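PDB 5E7T: minor structural protein 4 from Lactococcus phage Tuc2009, which builds part of the baseplate tripod of the phage tail, where it probably helps hold the receptor-binding proteins that are thought to recognise host carbohydrates. Local coordinates for residues F4-H10 / N57-L63; Y23-T29 / I83-I88. All coordinates share one frame. Residue numbers count along the deposited sequence, not the author numbering.

Interaction 1: F4-H10 / N57-L63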
loop_
_atom_site.group_PDB
_atom_site.type_symbol
_atom_site.label_atom_id
_atom_site.label_comp_id
_atom_site.label_asym_id
_atom_site.label_seq_id
_atom_site.Cartn_x
_atom_site.Cartn_y
_atom_site.Cartn_z
ATOM N N PHE A 4 12.347 -42.563 5.419
ATOM C CA PHE A 4 12.966 -42.170 4.175
ATOM C C PHE A 4 13.222 -40.706 4.399
ATOM O O PHE A 4 12.309 -39.978 4.784
ATOM C CB PHE A 4 11.969 -42.432 3.021
ATOM C CG PHE A 4 12.227 -41.779 1.690
ATOM C CD1 PHE A 4 13.416 -42.000 1.008
ATOM C CD2 PHE A 4 11.250 -41.012 1.077
ATOM C CE1 PHE A 4 13.651 -41.400 -0.234
ATOM C CE2 PHE A 4 11.479 -40.427 -0.173
ATOM C CZ PHE A 4 12.678 -40.624 -0.818
ATOM N N ASN A 5 14.476 -40.288 4.281
ATOM C CA ASN A 5 14.862 -38.927 4.582
ATOM C C ASN A 5 15.443 -38.222 3.391
ATOM O O ASN A 5 16.402 -38.719 2.782
ATOM C CB ASN A 5 15.864 -38.937 5.727
ATOM C CG ASN A 5 15.252 -39.319 7.046
ATOM O OD1 ASN A 5 14.690 -38.485 7.748
ATOM N ND2 ASN A 5 15.336 -40.588 7.420
ATOM N N VAL A 6 14.873 -37.047 3.067
ATOM C CA VAL A 6 15.384 -36.202 1.986
ATOM C C VAL A 6 15.963 -34.939 2.610
ATOM O O VAL A 6 15.260 -34.242 3.341
ATOM C CB VAL A 6 14.363 -35.900 0.850
ATOM C CG1 VAL A 6 14.942 -34.911 -0.157
ATOM C CG2 VAL A 6 13.935 -37.175 0.143
ATOM N N VAL A 7 17.238 -34.661 2.327
ATOM C CA VAL A 7 17.960 -33.495 2.826
ATOM C C VAL A 7 17.850 -32.322 1.852
ATOM O O VAL A 7 18.152 -32.473 0.667
ATOM C CB VAL A 7 19.441 -33.834 3.103
ATOM C CG1 VAL A 7 20.214 -32.586 3.496
ATOM C CG2 VAL A 7 19.565 -34.892 4.189
ATOM N N ILE A 8 17.468 -31.145 2.362
ATOM C CA ILE A 8 17.378 -29.915 1.583
ATOM C C ILE A 8 18.260 -28.880 2.243
ATOM O O ILE A 8 17.980 -28.440 3.364
ATOM C CB ILE A 8 15.934 -29.407 1.375
ATOM C CG1 ILE A 8 15.114 -30.411 0.575
ATOM C CG2 ILE A 8 15.950 -28.052 0.670
ATOM C CD1 ILE A 8 13.676 -30.234 0.726
ATOM N N GLU A 9 19.342 -28.517 1.539
ATOM C CA GLU A 9 20.328 -27.519 1.916
ATOM C C GLU A 9 19.890 -26.190 1.349
ATOM O O GLU A 9 19.584 -26.114 0.160
ATOM C CB GLU A 9 21.692 -27.906 1.350
ATOM C CG GLU A 9 22.406 -28.982 2.145
ATOM C CD GLU A 9 23.757 -29.393 1.597
ATOM O OE1 GLU A 9 24.375 -28.609 0.832
ATOM O OE2 GLU A 9 24.201 -30.510 1.949
ATOM N N HIS A 10 19.860 -25.144 2.176
ATOM C CA HIS A 10 19.407 -23.815 1.753
ATOM C C HIS A 10 20.306 -22.651 2.223
ATOM O O HIS A 10 21.311 -22.868 2.908
ATOM C CB HIS A 10 17.965 -23.600 2.220
ATOM C CG HIS A 10 17.842 -23.643 3.711
ATOM N ND1 HIS A 10 17.774 -24.839 4.397
ATOM C CD2 HIS A 10 17.846 -22.632 4.598
ATOM C CE1 HIS A 10 17.736 -24.514 5.672
ATOM N NE2 HIS A 10 17.791 -23.198 5.839
ATOM N N ASN A 57 21.288 -24.258 7.769
ATOM C CA ASN A 57 21.351 -24.478 6.331
ATOM C C ASN A 57 20.900 -25.854 5.837
ATOM O O ASN A 57 20.919 -26.049 4.629
ATOM C CB ASN A 57 22.764 -24.186 5.792
ATOM C CG ASN A 57 23.309 -22.806 6.050
ATOM O OD1 ASN A 57 22.600 -21.801 5.974
ATOM N ND2 ASN A 57 24.618 -22.727 6.255
ATOM N N LYS A 58 20.495 -26.798 6.718
ATOM C CA LYS A 58 20.056 -28.141 6.295
ATOM C C LYS A 58 18.743 -28.584 6.945
ATOM O O LYS A 58 18.692 -28.836 8.165
ATOM C CB LYS A 58 21.132 -29.216 6.579
ATOM C CG LYS A 58 22.473 -29.003 5.934
ATOM C CD LYS A 58 23.440 -30.136 6.217
ATOM C CE LYS A 58 23.194 -31.342 5.357
ATOM N NZ LYS A 58 24.141 -32.444 5.660
ATOM N N ILE A 59 17.695 -28.747 6.097
ATOM C CA ILE A 59 16.337 -29.242 6.440
ATOM C C ILE A 59 16.366 -30.743 6.185
ATOM O O ILE A 59 16.884 -31.171 5.157
ATOM C CB ILE A 59 15.213 -28.592 5.552
ATOM C CG1 ILE A 59 15.297 -27.046 5.518
ATOM C CG2 ILE A 59 13.805 -29.080 5.958
ATOM C CD1 ILE A 59 14.305 -26.355 4.591
ATOM N N ASN A 60 15.813 -31.540 7.093
ATOM C CA ASN A 60 15.735 -32.977 6.887
ATOM C C ASN A 60 14.259 -33.285 6.835
ATOM O O ASN A 60 13.540 -33.098 7.836
ATOM C CB ASN A 60 16.443 -33.750 7.985
ATOM C CG ASN A 60 16.124 -35.216 7.970
ATOM O OD1 ASN A 60 15.096 -35.659 8.481
ATOM N ND2 ASN A 60 16.991 -36.001 7.387
ATOM N N VAL A 61 13.801 -33.723 5.648
ATOM C CA VAL A 61 12.406 -34.039 5.389
ATOM C C VAL A 61 12.200 -35.537 5.577
ATOM O O VAL A 61 12.609 -36.324 4.727
ATOM C CB VAL A 61 11.985 -33.546 3.986
ATOM C CG1 VAL A 61 10.488 -33.711 3.777
ATOM C CG2 VAL A 61 12.405 -32.099 3.753
ATOM N N GLU A 62 11.629 -35.932 6.722
ATOM C CA GLU A 62 11.348 -37.337 7.020
ATOM C C GLU A 62 9.959 -37.691 6.572
ATOM O O GLU A 62 8.955 -37.152 7.079
ATOM C CB GLU A 62 11.516 -37.665 8.504
ATOM C CG GLU A 62 11.292 -39.135 8.803
ATOM C CD GLU A 62 11.622 -39.565 10.214
ATOM O OE1 GLU A 62 12.825 -39.606 10.562
ATOM O OE2 GLU A 62 10.678 -39.899 10.964
ATOM N N LEU A 63 9.909 -38.630 5.630
ATOM C CA LEU A 63 8.682 -39.159 5.048
ATOM C C LEU A 63 8.499 -40.617 5.462
ATOM O O LEU A 63 9.498 -41.307 5.702
ATOM C CB LEU A 63 8.777 -39.080 3.517
ATOM C CG LEU A 63 8.805 -37.694 2.932
ATOM C CD1 LEU A 63 9.502 -37.705 1.606
ATOM C CD2 LEU A 63 7.391 -37.052 2.899
#
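Seven backbone hydrogen bonds tie residues 4-10 to 57-63, and they illustrate the textbook antiparallel pairing of an immunoglobulin-like beta domain. Three residue pairs are bonded in both directions: Phe4 N to Leu63 O (3.1 Å) and Leu63 N to Phe4 O (2.9 Å), Val6 N to Val61 O (2.9 Å) and Val61 N to Val6 O (2.8 Å), and Ile8 N to Ile59 O (2.9 Å) and Ile59 N to Ile8 O (2.8 Å). The seventh bond, His10 N to Asn57 O at 2.8 Å, lies where the second segment enters its strand. Asn5, Val7 and Glu9 lie in the non-hydrogen-bonded pairs between, and their CA-H groups point to the carbonyl of the residue before the partner, as in Asn5 CA to Val61 O at 3.4 Å.

Alternation then sorts the side chains. Asn5, Val7, Glu9, Lys58, Asn60 and Glu62 share one face. There Lys58 makes a salt bridge to Asp273 of the Minor structural protein 5 chain, and both it and Glu9 hydrogen-bond to Tyr102 OH, while Glu9 OE2 and Lys58 NZ stay 4.2 Å apart, beyond a salt bridge. The other face is apolar: Phe4 CD2 meets Leu63 CD1 at 3.8 Å, and Ile8 CD1 meets Val61 CG2 at 3.8 Å. Met89 and Phe91 of strand 87-94 pack against Phe4, Val6 and Ile8, so this face belongs to the hydrophobic core. At the far end the His10 ring closes the row with a CH-pi contact, Asn57 CA standing 3.9 Å from the ring centroid, over its face.

Interaction 2: Y23-T29 / I83-I88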
loop_
_atom_site.group_PDB
_atom_site.type_symbol
_atom_site.label_atom_id
_atom_site.label_comp_id
_atom_site.label_asym_id
_atom_site.label_seq_id
_atom_site.Cartn_x
_atom_site.Cartn_y
_atom_site.Cartn_z
ATOM N N TYR A 23 3.110 -37.137 -7.471
ATOM C CA TYR A 23 2.288 -37.246 -8.674
ATOM C C TYR A 23 3.005 -37.985 -9.798
ATOM O O TYR A 23 4.238 -37.914 -9.919
ATOM C CB TYR A 23 1.774 -35.879 -9.145
ATOM C CG TYR A 23 2.845 -34.825 -9.292
ATOM C CD1 TYR A 23 3.171 -33.983 -8.236
ATOM C CD2 TYR A 23 3.517 -34.652 -10.496
ATOM C CE1 TYR A 23 4.173 -33.027 -8.359
ATOM C CE2 TYR A 23 4.521 -33.695 -10.631
ATOM C CZ TYR A 23 4.827 -32.867 -9.567
ATOM O OH TYR A 23 5.792 -31.901 -9.715
ATOM N N LYS A 24 2.216 -38.716 -10.601
ATOM C CA LYS A 24 2.672 -39.512 -11.727
ATOM C C LYS A 24 2.298 -38.852 -13.045
ATOM O O LYS A 24 1.207 -38.290 -13.172
ATOM C CB LYS A 24 1.959 -40.861 -11.683
ATOM C CG LYS A 24 2.760 -41.962 -11.059
ATOM C CD LYS A 24 1.897 -43.114 -10.598
ATOM C CE LYS A 24 1.354 -44.009 -11.672
ATOM N NZ LYS A 24 1.366 -45.430 -11.236
ATOM N N ASN A 25 3.156 -39.022 -14.061
ATOM C CA ASN A 25 2.934 -38.617 -15.462
ATOM C C ASN A 25 2.688 -37.116 -15.706
ATOM O O ASN A 25 2.015 -36.755 -16.685
ATOM C CB ASN A 25 1.821 -39.450 -16.125
ATOM C CG ASN A 25 2.193 -40.889 -16.307
ATOM O OD1 ASN A 25 3.138 -41.226 -17.023
ATOM N ND2 ASN A 25 1.442 -41.768 -15.684
ATOM N N SER A 26 3.344 -36.249 -14.908
ATOM C CA SER A 26 3.382 -34.798 -15.138
ATOM C C SER A 26 4.151 -34.579 -16.487
ATOM O O SER A 26 4.779 -35.521 -16.971
ATOM C CB SER A 26 4.135 -34.117 -14.004
ATOM O OG SER A 26 5.348 -34.797 -13.718
ATOM N N ILE A 27 4.083 -33.380 -17.100
ATOM C CA ILE A 27 4.708 -33.124 -18.410
ATOM C C ILE A 27 6.206 -33.412 -18.394
ATOM O O ILE A 27 6.918 -32.875 -17.559
ATOM C CB ILE A 27 4.373 -31.719 -19.015
ATOM C CG1 ILE A 27 4.657 -30.552 -18.052
ATOM C CG2 ILE A 27 2.922 -31.689 -19.515
ATOM C CD1 ILE A 27 5.247 -29.390 -18.696
ATOM N N GLY A 28 6.649 -34.309 -19.270
ATOM C CA GLY A 28 8.065 -34.648 -19.391
ATOM C C GLY A 28 8.519 -35.935 -18.734
ATOM O O GLY A 28 9.675 -36.341 -18.927
ATOM N N THR A 29 7.608 -36.592 -17.972
ATOM C CA THR A 29 7.850 -37.861 -17.275
ATOM C C THR A 29 7.110 -39.077 -17.881
ATOM O O THR A 29 7.347 -40.219 -17.471
ATOM C CB THR A 29 7.558 -37.730 -15.811
ATOM O OG1 THR A 29 6.155 -37.593 -15.666
ATOM C CG2 THR A 29 8.282 -36.568 -15.172
ATOM N N ILE A 83 12.800 -37.259 -9.301
ATOM C CA ILE A 83 12.196 -37.885 -10.479
ATOM C C ILE A 83 12.652 -39.308 -10.641
ATOM O O ILE A 83 13.846 -39.521 -10.848
ATOM C CB ILE A 83 12.445 -37.075 -11.791
ATOM C CG1 ILE A 83 12.401 -35.541 -11.558
ATOM C CG2 ILE A 83 11.458 -37.511 -12.874
ATOM C CD1 ILE A 83 12.633 -34.668 -12.796
ATOM N N ASN A 84 11.714 -40.278 -10.590
ATOM C CA ASN A 84 11.979 -41.704 -10.800
ATOM C C ASN A 84 11.039 -42.191 -11.890
ATOM O O ASN A 84 9.882 -42.533 -11.630
ATOM C CB ASN A 84 11.823 -42.513 -9.506
ATOM C CG ASN A 84 11.918 -44.016 -9.675
ATOM O OD1 ASN A 84 12.743 -44.552 -10.433
ATOM N ND2 ASN A 84 11.057 -44.725 -8.967
ATOM N N GLY A 85 11.526 -42.141 -13.120
ATOM C CA GLY A 85 10.742 -42.498 -14.287
ATOM C C GLY A 85 9.587 -41.542 -14.492
ATOM O O GLY A 85 9.777 -40.365 -14.851
ATOM N N THR A 86 8.396 -42.055 -14.158
ATOM C CA THR A 86 7.046 -41.497 -14.273
ATOM C C THR A 86 6.614 -40.758 -12.992
ATOM O O THR A 86 5.701 -39.925 -13.038
ATOM C CB THR A 86 6.153 -42.723 -14.558
ATOM O OG1 THR A 86 5.423 -42.545 -15.760
ATOM C CG2 THR A 86 5.245 -43.118 -13.412
ATOM N N GLU A 87 7.247 -41.118 -11.840
ATOM C CA GLU A 87 6.944 -40.636 -10.498
ATOM C C GLU A 87 7.743 -39.441 -10.143
ATOM O O GLU A 87 8.947 -39.419 -10.374
ATOM C CB GLU A 87 7.280 -41.706 -9.462
ATOM C CG GLU A 87 6.426 -42.945 -9.492
ATOM C CD GLU A 87 6.939 -43.968 -8.504
ATOM O OE1 GLU A 87 7.876 -44.714 -8.866
ATOM O OE2 GLU A 87 6.472 -43.961 -7.342
ATOM N N ILE A 88 7.095 -38.472 -9.499
ATOM C CA ILE A 88 7.735 -37.273 -8.988
ATOM C C ILE A 88 7.308 -37.003 -7.573
ATOM O O ILE A 88 6.129 -37.089 -7.240
ATOM C CB ILE A 88 7.585 -36.030 -9.905
ATOM C CG1 ILE A 88 8.668 -36.071 -10.957
ATOM C CG2 ILE A 88 7.716 -34.721 -9.111
ATOM C CD1 ILE A 88 8.623 -35.062 -11.829
HETATM O O HOH W 1 5.332 -37.310 -12.703
#
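Strand 17-24 ends here beside strand 87-94. Tyr23 and Ile88 form an antiparallel hydrogen-bonded pair (Tyr23 N to Ile88 O 3.0 Å, Ile88 N to Tyr23 O 2.9 Å), and Asn25 N extends the pattern to Thr86 O at 2.9 Å. Asn25 itself has a left-handed backbone, after which a type II turn from Ser26 to Thr29, with Gly28 at positive phi, brings the chain back so that Thr29 faces Thr86. One ordered water bonds to the carbonyls Tyr23 O (3.1 Å) and Thr86 O (2.7 Å) and to the hydroxyls Ser26 OG (2.7 Å) and Thr29 OG1 (3.1 Å), filling the bend.

Among the side chains, Ile88 CB lies over the Tyr23 ring, with Ile88 CG2 3.5 Å from Tyr23 CZ, and Thr29 CG2 reaches Ile88 CD1 at 3.7 Å. Thr86 OG1 donates to Asn25 OD1 (2.9 Å), while Asn25 ND2 hydrogen-bonds to Glu43. The region is also an interface: Tyr23 OH bonds to the backbone of a Major structural protein 1 chain. Around 83-88, strands 79-84 and 87-94 form a beta hairpin with a two-residue loop, joined by a type II' turn from Asn84 to Glu87 with Gly85 in its first central position.

How the interactions relate
Along the chain the two contacts interleave, the segments coming in the order 4-10, 23-29, 57-63, 83-88; the alternation reflects a strand order in which 4-10 pairs with 58-63 and 17-24 with 87-94. Their centres lie 21 Å apart and their nearest atoms about 9 Å, so they do not touch. In the sheet, strand 45-55 separates strand 17-24 of interaction 2 from strand 58-63 of interaction 1, yet strand 87-94 also packs its side chains on strand 4-10, joining the two regions through the core. Interaction 1 lies near the chain's centre, interaction 2 about 17 Å from it, where the strand ends and the 26-29 turn meet Major structural protein 1; both reach Minor structural protein 5.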